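Local coordinates for protein xyloglucan-specific endo-beta-1,4-glucanase BoGH5A (Bacteroides ovatus, PDB 3ZMR) that cleaves the beta-1,4-glucan backbone of xyloglucan internally, with retention of the anomeric configuration, to release xyloglucan oligosaccharides, at residues F19-S24 against M322-V327; V158-I163 against V171-A176; K164-D169 against A457-I462. All blocks are in the same frame, centred on the assembly; numbering follows the deposited sequence.

Contact 1 lies at the junction of two domains, whereas contacts 2 and 3 belong to the catalytic barrel and sit on the opposite side of the chain's centre. Contacts 2 and 3 have centres 14 Å apart, share helix 157-165, and meet where Ile163 O lies 3.4 Å from Phe168 CD2. Contact 2 joins that helix to the strand it leads into; contact 3 joins its C-terminal turn to helix 456-471. Both are buried and depend on a phenylalanine meeting aliphatic carbons. Contact 1 is smaller, burying 81 Å² against 135 and 170 Å², and is partly exposed: one leucine methyl touches an inter-strand turn braced internally by an Asp20-Arg22 salt bridge.

Contact 1 (F19-S24 against M322-V327); sequences FDARGS and MPLDIV
The junction between the N-terminal BACON domain and the (beta/alpha)8 barrel of this family 5 hydrolase is bridged here by Leu324, which meets the turn at Ala21. The turn 19-24 links strands 16-19 and 24-31 of the BACON module, and 322-327 is a barrel loop running from helix 313-319 to strand 331-337. Such loops lie at the N-terminal ends of the barrel strands, the end remote from the catalytic centre in this fold.

One methyl does the touching. Leu324 CD1 stands 3.7 Å from Ala21 O and 4.2 Å from Ala21 CB, so it packs on both the carbonyl and the small side chain of one residue. Its branch reaches across because CG is anti to the carbonyl carbon (chi1 -60°) while CD1 continues the chain in an extended line. No hydrogen bond crosses between the two segments, and the buried area is only 81 Å². Leu324 also touches Asp66 and Tyr94, beyond the two segments, while its backbone N bonds to Gln286 OE1 on helix 275-293. Next to it on the barrel side, Asp325 OD1 accepts from its neighbour Ile326 N at 2.8 Å and pairs with Arg293.

The receiving turn is stiffened from within. Asp20 OD1 accepts from Arg22 N at 3.1 Å, an Asx turn in which the donor lies above the carboxylate plane rather than in it. The end of the Arg22 side chain leads away from 322-327 and grips Asp20 side-on in a salt bridge: Asp20 OD2 receives Arg22 NE at 3.2 Å on the syn side, 25° out of the carboxylate plane, and Arg22 NH2 at 3.0 Å through its syn lone pair.

Contact 2 (V158-I163 against V171-A176); sequences VLFEGI and VRIPVA
This is apolar helix-on-strand packing in the wall of the (beta/alpha)8 barrel, where Phe160 of helix 157-165 lies against Val171 and Ile173 of strand 170-173. The helix connects strand 125-127 to strand 170-173, which run parallel and adjacent in the barrel, so the contact forms part of a beta-alpha-beta crossover. Seven residues separate the two segments, and 135 Å² is buried between them.

The far end of the Phe160 ring does the work. CE1 of Phe160 is 4.1 Å from Val171 CG2, a methyl that sits at the ring edge close to the ring plane. The other branch, Val171 CG1, lies equally near the same CE1 atom, also at 4.1 Å, so the valine presents both methyls to one ring carbon. A first torsion of 62°, with CG2 anti to the backbone N, turns the two branches to the ring in this way. At the neighbouring ring position, Phe160 CZ comes within 4.1 Å of Ile173 CD1, carried there by an extended CG1-CD1 arm (chi2 179°). Both aliphatic side chains cross the phenylalanine at about a right angle. Ala203 and Ala204 of helix 191-206 also touch the Phe160 side chain, tying the next helix into the same layer.

Alternation along the strand separates two environments. Val171 and Ile173 face the helices, whereas Arg172 between them carries its guanidinium to the barrel interior, where it forms salt bridges with Glu334 and with Glu395, the inferred nucleophile, and bonds to Asn261, a substrate-binding residue. Because no hydrogen bond crosses from helix to strand, the contact between these two segments is van der Waals packing of hydrocarbon, while the charged side chain of Arg172 points to the other side of the strand, into the barrel.

Contact 3 (K164-D169 against A457-I462); sequences KAAGFD and ASIAAI
Lys164 NZ is gripped by two acceptors: Asp169 OD1 at 3.0 Å, in a salt bridge that meets the oxygen on its anti side and out of the carboxylate plane, and the backbone carbonyl O of Gly208. The ammonium thus links Lys164 to Asp169, just before strand 170-173, and to the loop at Gly208.

The turn between them is a Schellman motif. Gly167 has a positive phi of 110°, and its N bonds back to Lys164 O at 3.0 Å; a side chain in this conformation would press on the preceding carbonyl oxygen, which accounts for the glycine. Ala166 and Phe168, on either side of Gly167 in sequence, both meet helix 456-471.

Three apolar meetings make the contact, which buries 170 Å². Phe168 CZ lies 3.8 Å from Ile462 CD1, a methyl at the ring edge and in its plane. The bond to Phe168 CB does not point at the helix, but with CG anti to the carbonyl carbon (chi1 -64°) the ring end reaches it. Ile462 CG2 approaches Phe168 CE1 at 3.9 Å; the side chains cross at about a right angle. One helical turn earlier, Ile459 CG2 is shared, at 4.3 Å from Ala166 CB and 4.4 Å from Phe168 CE2. Leu445 touches both Phe168 and Ile462.

Asp169 leads into strand 170-173 and is backbone-bonded to Ala124 and Tyr210, beside the neighbouring strands. Segment 164-169 is therefore a helix-to-strand turn packed on the helix that follows the eighth strand, as expected where the helical ring of a TIM barrel closes.

Contact 1 (F19-S24 against M322-V327)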
ATOM      1  N   PHE A  19      -2.189   9.540  27.349  1.00 13.17           N
ATOM      2  CA  PHE A  19      -2.455   9.422  25.915  1.00 14.01           C
ATOM      3  C   PHE A  19      -2.093   8.000  25.460  1.00 15.09           C
ATOM      4  O   PHE A  19      -1.128   7.393  25.948  1.00 16.50           O
ATOM      5  CB  PHE A  19      -1.613  10.417  25.129  1.00 14.38           C
ATOM      6  CG  PHE A  19      -1.974  11.869  25.345  1.00 13.98           C
ATOM      7  CD1 PHE A  19      -1.516  12.575  26.443  1.00 14.08           C
ATOM      8  CD2 PHE A  19      -2.730  12.546  24.410  1.00 15.19           C
ATOM      9  CE1 PHE A  19      -1.839  13.923  26.608  1.00 15.02           C
ATOM     10  CE2 PHE A  19      -3.068  13.870  24.566  1.00 16.15           C
ATOM     11  CZ  PHE A  19      -2.612  14.570  25.660  1.00 20.78           C
ATOM     12  N   ASP A  20      -2.843   7.476  24.499  1.00 16.86           N
ATOM     13  CA  ASP A  20      -2.399   6.241  23.837  1.00 17.24           C
ATOM     14  C   ASP A  20      -1.343   6.596  22.748  1.00 13.39           C
ATOM     15  O   ASP A  20      -0.947   7.766  22.574  1.00 17.00           O
ATOM     16  CB  ASP A  20      -3.581   5.378  23.352  1.00 22.50           C
ATOM     17  CG  ASP A  20      -4.344   5.971  22.215  1.00 24.15           C
ATOM     18  OD1 ASP A  20      -3.810   6.825  21.496  1.00 26.64           O
ATOM     19  OD2 ASP A  20      -5.500   5.539  22.034  1.00 40.94           O
ATOM     20  N   ALA A  21      -0.882   5.572  22.039  1.00 14.72           N
ATOM     21  CA  ALA A  21       0.223   5.721  21.098  1.00 14.58           C
ATOM     22  C   ALA A  21      -0.114   6.521  19.833  1.00 14.38           C
ATOM     23  O   ALA A  21       0.785   6.964  19.131  1.00 16.76           O
ATOM     24  CB  ALA A  21       0.743   4.364  20.690  1.00 18.97           C
ATOM     25  N   ARG A  22      -1.394   6.651  19.539  1.00 18.58           N
ATOM     26  CA  ARG A  22      -1.820   7.430  18.366  1.00 19.13           C
ATOM     27  C   ARG A  22      -1.488   8.901  18.577  1.00 17.99           C
ATOM     28  O   ARG A  22      -1.382   9.362  19.701  1.00 21.90           O
ATOM     29  CB  ARG A  22      -3.335   7.313  18.140  1.00 25.82           C
ATOM     30  CG  ARG A  22      -3.825   5.923  17.838  1.00 38.16           C
ATOM     31  CD  ARG A  22      -5.336   5.925  17.667  1.00 51.86           C
ATOM     32  NE  ARG A  22      -6.030   5.913  18.949  1.00 98.87           N
ATOM     33  CZ  ARG A  22      -7.351   5.860  19.092  1.00 94.19           C
ATOM     34  NH1 ARG A  22      -8.143   5.830  18.022  1.00131.42           N
ATOM     35  NH2 ARG A  22      -7.886   5.852  20.308  1.00 97.18           N
ATOM     36  N   GLY A  23      -1.345   9.648  17.491  1.00 23.15           N
ATOM     37  CA  GLY A  23      -1.352  11.115  17.598  1.00 19.16           C
ATOM     38  C   GLY A  23      -2.752  11.514  18.052  1.00 18.88           C
ATOM     39  O   GLY A  23      -3.749  11.006  17.515  1.00 23.07           O
ATOM     40  N   SER A  24      -2.847  12.389  19.047  1.00 17.18           N
ATOM     41  CA  SER A  24      -4.134  12.850  19.548  1.00 16.31           C
ATOM     42  C   SER A  24      -3.991  14.101  20.408  1.00 14.62           C
ATOM     43  O   SER A  24      -2.878  14.524  20.731  1.00 15.18           O
ATOM     44  CB  SER A  24      -4.850  11.767  20.344  1.00 18.64           C
ATOM     45  OG  SER A  24      -4.208  11.536  21.575  1.00 25.89           O
ATOM     46  N   MET A 322       3.923   6.258   7.672  1.00 10.58           N
ATOM     47  CA  MET A 322       4.130   4.871   8.072  0.50 10.26           C
ATOM     48  C   MET A 322       3.155   4.504   9.175  1.00  9.56           C
ATOM     49  O   MET A 322       3.041   5.229  10.182  1.00 12.68           O
ATOM     50  CB  MET A 322       5.565   4.627   8.564  0.50 26.10           C
ATOM     51  CG  MET A 322       6.587   4.481   7.450  0.50 14.15           C
ATOM     52  SD  MET A 322       6.386   3.023   6.419  0.50 13.47           S
ATOM     53  CE  MET A 322       7.090   1.689   7.383  0.50 11.43           C
ATOM     54  N   PRO A 323       2.441   3.379   9.020  1.00  9.45           N
ATOM     55  CA  PRO A 323       1.641   2.942  10.143  1.00 10.00           C
ATOM     56  C   PRO A 323       2.520   2.586  11.358  1.00  8.69           C
ATOM     57  O   PRO A 323       3.646   2.161  11.210  1.00 11.81           O
ATOM     58  CB  PRO A 323       0.940   1.684   9.626  1.00 11.39           C
ATOM     59  CG  PRO A 323       0.988   1.775   8.130  1.00 17.86           C
ATOM     60  CD  PRO A 323       2.284   2.493   7.857  1.00 12.07           C
ATOM     61  N   LEU A 324       1.926   2.714  12.544  1.00  9.33           N
ATOM     62  CA  LEU A 324       2.513   2.155  13.741  1.00  9.39           C
ATOM     63  C   LEU A 324       2.388   0.634  13.668  1.00  8.50           C
ATOM     64  O   LEU A 324       1.412   0.093  13.138  1.00 11.62           O
ATOM     65  CB  LEU A 324       1.782   2.647  15.009  1.00 15.26           C
ATOM     66  CG  LEU A 324       1.766   4.145  15.278  1.00 15.15           C
ATOM     67  CD1 LEU A 324       0.868   4.424  16.489  1.00 24.02           C
ATOM     68  CD2 LEU A 324       3.175   4.673  15.490  1.00 25.47           C
ATOM     69  N   ASP A 325       3.358  -0.061  14.198  1.00 11.23           N
ATOM     70  CA  ASP A 325       3.375  -1.524  14.143  1.00 10.71           C
ATOM     71  C   ASP A 325       3.953  -2.060  15.477  1.00  9.57           C
ATOM     72  O   ASP A 325       4.571  -1.324  16.252  1.00 13.30           O
ATOM     73  CB  ASP A 325       4.190  -1.975  12.899  1.00  9.45           C
ATOM     74  CG  ASP A 325       3.925  -3.431  12.463  1.00  9.49           C
ATOM     75  OD1 ASP A 325       3.134  -4.183  13.122  1.00 10.73           O
ATOM     76  OD2 ASP A 325       4.483  -3.808  11.399  1.00  9.86           O
ATOM     77  N   ILE A 326       3.755  -3.355  15.703  1.00 10.32           N
ATOM     78  CA  ILE A 326       4.170  -4.061  16.921  1.00 12.38           C
ATOM     79  C   ILE A 326       5.516  -4.788  16.730  1.00 12.19           C
ATOM     80  O   ILE A 326       6.117  -5.244  17.701  1.00 16.85           O
ATOM     81  CB  ILE A 326       3.093  -5.105  17.339  1.00 16.11           C
ATOM     82  CG1 ILE A 326       3.330  -5.655  18.761  1.00 22.48           C
ATOM     83  CG2 ILE A 326       3.011  -6.260  16.310  1.00 17.81           C
ATOM     84  CD1 ILE A 326       3.156  -4.631  19.850  1.00 59.69           C
ATOM     85  N   VAL A 327       5.993  -4.860  15.476  1.00 10.47           N
ATOM     86  CA  VAL A 327       7.293  -5.415  15.096  1.00 10.81           C
ATOM     87  C   VAL A 327       8.012  -4.369  14.268  1.00 10.96           C
ATOM     88  O   VAL A 327       7.373  -3.506  13.656  1.00 12.60           O
ATOM     89  CB  VAL A 327       7.206  -6.720  14.308  1.00 14.67           C
ATOM     90  CG1 VAL A 327       6.835  -7.875  15.221  1.00 18.76           C
ATOM     91  CG2 VAL A 327       6.260  -6.567  13.120  1.00 11.86           C
TER

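Contact 2 (V158-I163 against V171-A176)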
ATOM      1  N   VAL A 158       0.438 -25.158 -13.519  1.00 13.12           N
ATOM      2  CA  VAL A 158       1.332 -24.962 -14.649  1.00 16.73           C
ATOM      3  C   VAL A 158       1.573 -23.474 -14.929  1.00 13.15           C
ATOM      4  O   VAL A 158       2.663 -23.088 -15.394  1.00 12.63           O
ATOM      5  CB  VAL A 158       0.885 -25.701 -15.942  1.00 14.93           C
ATOM      6  CG1 VAL A 158       0.924 -27.216 -15.716  1.00 17.59           C
ATOM      7  CG2 VAL A 158      -0.468 -25.241 -16.411  1.00 14.84           C
ATOM      8  N   LEU A 159       0.583 -22.616 -14.667  1.00 14.14           N
ATOM      9  CA  LEU A 159       0.806 -21.173 -14.828  1.00 11.40           C
ATOM     10  C   LEU A 159       1.898 -20.685 -13.869  1.00 11.47           C
ATOM     11  O   LEU A 159       2.835 -20.005 -14.257  1.00 11.48           O
ATOM     12  CB  LEU A 159      -0.491 -20.382 -14.552  1.00 11.92           C
ATOM     13  CG  LEU A 159      -0.335 -18.861 -14.533  1.00 13.42           C
ATOM     14  CD1 LEU A 159       0.216 -18.380 -15.884  1.00 11.83           C
ATOM     15  CD2 LEU A 159      -1.660 -18.193 -14.166  1.00 17.39           C
ATOM     16  N   PHE A 160       1.754 -21.039 -12.592  1.00 10.47           N
ATOM     17  CA  PHE A 160       2.743 -20.586 -11.601  1.00 11.12           C
ATOM     18  C   PHE A 160       4.118 -21.162 -11.853  1.00 11.46           C
ATOM     19  O   PHE A 160       5.111 -20.465 -11.668  1.00  9.74           O
ATOM     20  CB  PHE A 160       2.268 -20.865 -10.172  1.00 10.60           C
ATOM     21  CG  PHE A 160       1.050 -20.055  -9.797  1.00 10.05           C
ATOM     22  CD1 PHE A 160       1.086 -18.651  -9.854  1.00 10.03           C
ATOM     23  CD2 PHE A 160      -0.144 -20.673  -9.398  1.00 12.70           C
ATOM     24  CE1 PHE A 160      -0.019 -17.896  -9.501  1.00 12.03           C
ATOM     25  CE2 PHE A 160      -1.254 -19.908  -9.058  1.00 11.52           C
ATOM     26  CZ  PHE A 160      -1.193 -18.531  -9.098  1.00 10.37           C
ATOM     27  N   GLU A 161       4.176 -22.421 -12.294  1.00 11.20           N
ATOM     28  CA  GLU A 161       5.444 -23.022 -12.686  1.00 10.64           C
ATOM     29  C   GLU A 161       6.089 -22.306 -13.876  1.00  9.77           C
ATOM     30  O   GLU A 161       7.299 -22.107 -13.915  1.00 13.14           O
ATOM     31  CB  GLU A 161       5.282 -24.517 -12.975  1.00 13.06           C
ATOM     32  CG  GLU A 161       5.012 -25.313 -11.715  1.00 14.14           C
ATOM     33  CD  GLU A 161       4.776 -26.773 -11.949  1.00 22.59           C
ATOM     34  OE1 GLU A 161       4.402 -27.168 -13.082  1.00 25.56           O
ATOM     35  OE2 GLU A 161       4.945 -27.524 -10.960  1.00 27.57           O
ATOM     36  N   GLY A 162       5.261 -21.872 -14.819  1.00 11.62           N
ATOM     37  CA  GLY A 162       5.770 -21.140 -15.985  1.00 12.25           C
ATOM     38  C   GLY A 162       6.311 -19.779 -15.606  1.00 12.03           C
ATOM     39  O   GLY A 162       7.339 -19.317 -16.116  1.00 12.14           O
ATOM     40  N   ILE A 163       5.596 -19.100 -14.702  1.00 12.11           N
ATOM     41  CA  ILE A 163       6.050 -17.800 -14.172  1.00 10.81           C
ATOM     42  C   ILE A 163       7.429 -17.932 -13.527  1.00  8.90           C
ATOM     43  O   ILE A 163       8.360 -17.149 -13.819  1.00 10.32           O
ATOM     44  CB  ILE A 163       4.994 -17.191 -13.223  1.00  9.39           C
ATOM     45  CG1 ILE A 163       3.754 -16.740 -14.017  1.00 10.46           C
ATOM     46  CG2 ILE A 163       5.567 -16.037 -12.383  1.00 10.78           C
ATOM     47  CD1 ILE A 163       2.556 -16.473 -13.113  1.00 11.67           C
ATOM     48  N   VAL A 171       4.637 -13.225  -7.397  1.00  8.54           N
ATOM     49  CA  VAL A 171       3.347 -13.033  -8.074  1.00  7.66           C
ATOM     50  C   VAL A 171       2.431 -12.237  -7.142  1.00  8.20           C
ATOM     51  O   VAL A 171       2.340 -12.531  -5.938  1.00 10.79           O
ATOM     52  CB  VAL A 171       2.695 -14.354  -8.536  1.00 12.75           C
ATOM     53  CG1 VAL A 171       2.371 -15.307  -7.391  1.00 10.38           C
ATOM     54  CG2 VAL A 171       1.463 -14.093  -9.381  1.00 17.94           C
ATOM     55  N   ARG A 172       1.819 -11.185  -7.680  1.00  8.84           N
ATOM     56  CA  ARG A 172       0.727 -10.481  -7.010  1.00  8.21           C
ATOM     57  C   ARG A 172      -0.584 -11.010  -7.567  1.00  7.96           C
ATOM     58  O   ARG A 172      -0.766 -11.100  -8.793  1.00  8.58           O
ATOM     59  CB  ARG A 172       0.850  -8.970  -7.242  1.00 12.14           C
ATOM     60  CG  ARG A 172      -0.260  -8.125  -6.629  1.00  9.05           C
ATOM     61  CD  ARG A 172       0.099  -6.668  -6.685  1.00  9.76           C
ATOM     62  NE  ARG A 172      -0.872  -5.714  -6.169  1.00  9.35           N
ATOM     63  CZ  ARG A 172      -1.761  -5.052  -6.915  1.00  8.93           C
ATOM     64  NH1 ARG A 172      -1.922  -5.318  -8.201  1.00  8.50           N
ATOM     65  NH2 ARG A 172      -2.511  -4.099  -6.377  1.00  9.09           N
ATOM     66  N   ILE A 173      -1.450 -11.431  -6.647  1.00  7.57           N
ATOM     67  CA  ILE A 173      -2.769 -11.999  -6.917  1.00  7.94           C
ATOM     68  C   ILE A 173      -3.801 -11.026  -6.360  1.00  7.31           C
ATOM     69  O   ILE A 173      -4.117 -11.068  -5.164  1.00  8.33           O
ATOM     70  CB  ILE A 173      -2.932 -13.401  -6.310  1.00  9.03           C
ATOM     71  CG1 ILE A 173      -1.817 -14.333  -6.772  1.00 10.07           C
ATOM     72  CG2 ILE A 173      -4.303 -13.981  -6.643  1.00  8.49           C
ATOM     73  CD1 ILE A 173      -1.874 -15.746  -6.210  1.00 10.70           C
ATOM     74  N   PRO A 174      -4.326 -10.112  -7.194  1.00  7.32           N
ATOM     75  CA  PRO A 174      -5.457  -9.296  -6.757  1.00  6.47           C
ATOM     76  C   PRO A 174      -6.654 -10.202  -6.413  1.00  7.99           C
ATOM     77  O   PRO A 174      -6.890 -11.211  -7.112  1.00  8.48           O
ATOM     78  CB  PRO A 174      -5.763  -8.451  -8.008  1.00  9.12           C
ATOM     79  CG  PRO A 174      -4.481  -8.363  -8.729  1.00  8.96           C
ATOM     80  CD  PRO A 174      -3.871  -9.704  -8.545  1.00  7.68           C
ATOM     81  N   VAL A 175      -7.370  -9.882  -5.345  1.00  7.03           N
ATOM     82  CA  VAL A 175      -8.520 -10.681  -4.930  1.00  7.44           C
ATOM     83  C   VAL A 175      -9.696  -9.776  -4.571  1.00  8.08           C
ATOM     84  O   VAL A 175      -9.550  -8.736  -3.910  1.00  8.20           O
ATOM     85  CB  VAL A 175      -8.207 -11.568  -3.703  1.00  7.99           C
ATOM     86  CG1 VAL A 175      -9.335 -12.577  -3.445  1.00  9.64           C
ATOM     87  CG2 VAL A 175      -6.907 -12.323  -3.894  1.00  9.14           C
ATOM     88  N   ALA A 176     -10.880 -10.217  -5.002  1.00  8.67           N
ATOM     89  CA  ALA A 176     -12.149  -9.638  -4.591  1.00  8.92           C
ATOM     90  C   ALA A 176     -12.797 -10.684  -3.673  1.00  7.33           C
ATOM     91  O   ALA A 176     -12.589 -11.902  -3.834  1.00  9.50           O
ATOM     92  CB  ALA A 176     -13.051  -9.432  -5.799  1.00 10.26           C
TER

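Contact 3 (K164-D169 against A457-I462)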
ATOM      1  N   LYS A 164       7.573 -18.928 -12.649  1.00  9.56           N
ATOM      2  CA  LYS A 164       8.854 -19.174 -11.996  1.00 11.34           C
ATOM      3  C   LYS A 164       9.963 -19.511 -12.989  1.00 12.38           C
ATOM      4  O   LYS A 164      11.061 -18.976 -12.931  1.00 12.89           O
ATOM      5  CB  LYS A 164       8.702 -20.282 -10.978  1.00 11.61           C
ATOM      6  CG  LYS A 164       9.960 -20.630 -10.186  1.00 12.25           C
ATOM      7  CD  LYS A 164      10.255 -19.636  -9.085  1.00 14.14           C
ATOM      8  CE  LYS A 164      11.574 -19.965  -8.395  1.00 19.98           C
ATOM      9  NZ  LYS A 164      11.823 -19.023  -7.297  1.00 24.64           N
ATOM     10  N   ALA A 165       9.630 -20.381 -13.945  1.00 11.74           N
ATOM     11  CA  ALA A 165      10.601 -20.828 -14.941  1.00 13.08           C
ATOM     12  C   ALA A 165      11.140 -19.710 -15.832  1.00 13.06           C
ATOM     13  O   ALA A 165      12.300 -19.739 -16.251  1.00 17.68           O
ATOM     14  CB  ALA A 165       9.993 -21.940 -15.781  1.00 15.70           C
ATOM     15  N   ALA A 166      10.324 -18.692 -16.071  1.00 12.60           N
ATOM     16  CA  ALA A 166      10.713 -17.548 -16.897  1.00 18.37           C
ATOM     17  C   ALA A 166      11.658 -16.587 -16.163  1.00 13.32           C
ATOM     18  O   ALA A 166      12.228 -15.681 -16.767  1.00 15.63           O
ATOM     19  CB  ALA A 166       9.462 -16.818 -17.338  1.00 14.58           C
ATOM     20  N   GLY A 167      11.803 -16.757 -14.852  1.00 14.26           N
ATOM     21  CA  GLY A 167      12.718 -15.911 -14.079  1.00 13.42           C
ATOM     22  C   GLY A 167      12.069 -14.925 -13.121  1.00 13.95           C
ATOM     23  O   GLY A 167      12.743 -14.094 -12.531  1.00 16.19           O
ATOM     24  N   PHE A 168      10.763 -15.054 -12.933  1.00 11.37           N
ATOM     25  CA  PHE A 168      10.042 -14.228 -11.960  1.00 11.63           C
ATOM     26  C   PHE A 168      10.064 -14.912 -10.609  1.00 11.40           C
ATOM     27  O   PHE A 168       9.900 -16.122 -10.519  1.00 13.45           O
ATOM     28  CB  PHE A 168       8.610 -14.005 -12.391  1.00 13.70           C
ATOM     29  CG  PHE A 168       8.488 -13.239 -13.662  1.00 10.64           C
ATOM     30  CD1 PHE A 168       8.675 -11.878 -13.659  1.00 11.39           C
ATOM     31  CD2 PHE A 168       8.229 -13.878 -14.870  1.00 13.54           C
ATOM     32  CE1 PHE A 168       8.560 -11.147 -14.815  1.00 15.10           C
ATOM     33  CE2 PHE A 168       8.110 -13.133 -16.038  1.00 16.08           C
ATOM     34  CZ  PHE A 168       8.273 -11.772 -16.010  1.00 14.74           C
ATOM     35  N   ASP A 169      10.199 -14.105  -9.559  1.00 11.27           N
ATOM     36  CA  ASP A 169      10.202 -14.656  -8.210  1.00 12.64           C
ATOM     37  C   ASP A 169       9.021 -14.264  -7.320  1.00  9.96           C
ATOM     38  O   ASP A 169       8.897 -14.770  -6.212  1.00 10.64           O
ATOM     39  CB  ASP A 169      11.523 -14.363  -7.530  1.00 16.91           C
ATOM     40  CG  ASP A 169      12.680 -15.151  -8.170  1.00 22.90           C
ATOM     41  OD1 ASP A 169      12.549 -16.385  -8.470  1.00 24.91           O
ATOM     42  OD2 ASP A 169      13.702 -14.537  -8.412  1.00 30.19           O
ATOM     43  N   ALA A 457       9.270 -11.867 -26.264  1.00 11.01           N
ATOM     44  CA  ALA A 457      10.015 -10.617 -26.451  1.00 10.87           C
ATOM     45  C   ALA A 457       9.834  -9.671 -25.247  1.00 10.46           C
ATOM     46  O   ALA A 457      10.783  -9.052 -24.792  1.00 11.26           O
ATOM     47  CB  ALA A 457       9.617  -9.916 -27.766  1.00 12.01           C
ATOM     48  N   SER A 458       8.619  -9.588 -24.731  1.00 10.11           N
ATOM     49  CA  SER A 458       8.362  -8.737 -23.564  1.00 10.07           C
ATOM     50  C   SER A 458       8.918  -9.345 -22.257  1.00 10.33           C
ATOM     51  O   SER A 458       9.441  -8.604 -21.417  1.00 10.92           O
ATOM     52  CB  SER A 458       6.887  -8.447 -23.430  1.00 11.32           C
ATOM     53  OG  SER A 458       6.401  -7.720 -24.540  1.00 11.42           O
ATOM     54  N   ILE A 459       8.850 -10.670 -22.107  1.00  9.91           N
ATOM     55  CA  ILE A 459       9.537 -11.341 -20.993  1.00 10.68           C
ATOM     56  C   ILE A 459      11.022 -11.003 -21.063  1.00  9.33           C
ATOM     57  O   ILE A 459      11.664 -10.647 -20.043  1.00 10.34           O
ATOM     58  CB  ILE A 459       9.317 -12.858 -20.970  1.00 11.62           C
ATOM     59  CG1 ILE A 459       7.831 -13.178 -20.739  1.00 11.26           C
ATOM     60  CG2 ILE A 459      10.201 -13.497 -19.904  1.00 10.88           C
ATOM     61  CD1 ILE A 459       7.465 -14.624 -20.980  1.00 12.31           C
ATOM     62  N   ALA A 460      11.599 -11.129 -22.258  1.00 10.87           N
ATOM     63  CA  ALA A 460      13.031 -10.834 -22.450  1.00 11.42           C
ATOM     64  C   ALA A 460      13.369  -9.375 -22.116  1.00 12.17           C
ATOM     65  O   ALA A 460      14.456  -9.090 -21.579  1.00 12.07           O
ATOM     66  CB  ALA A 460      13.484 -11.184 -23.856  1.00 13.27           C
ATOM     67  N   ALA A 461      12.460  -8.437 -22.407  1.00 11.27           N
ATOM     68  CA  ALA A 461      12.670  -7.022 -22.080  1.00 14.75           C
ATOM     69  C   ALA A 461      12.779  -6.821 -20.554  1.00 11.31           C
ATOM     70  O   ALA A 461      13.614  -6.069 -20.048  1.00 11.91           O
ATOM     71  CB  ALA A 461      11.543  -6.176 -22.634  1.00 16.65           C
ATOM     72  N   ILE A 462      11.906  -7.502 -19.820  1.00 11.20           N
ATOM     73  CA  ILE A 462      11.943  -7.461 -18.362  1.00 11.51           C
ATOM     74  C   ILE A 462      13.275  -8.046 -17.870  1.00  9.44           C
ATOM     75  O   ILE A 462      13.950  -7.430 -17.022  1.00 11.49           O
ATOM     76  CB  ILE A 462      10.759  -8.214 -17.724  1.00  9.96           C
ATOM     77  CG1 ILE A 462       9.445  -7.519 -18.052  1.00 10.17           C
ATOM     78  CG2 ILE A 462      10.932  -8.350 -16.210  1.00 13.45           C
ATOM     79  CD1 ILE A 462       8.215  -8.328 -17.688  1.00 10.76           C
TER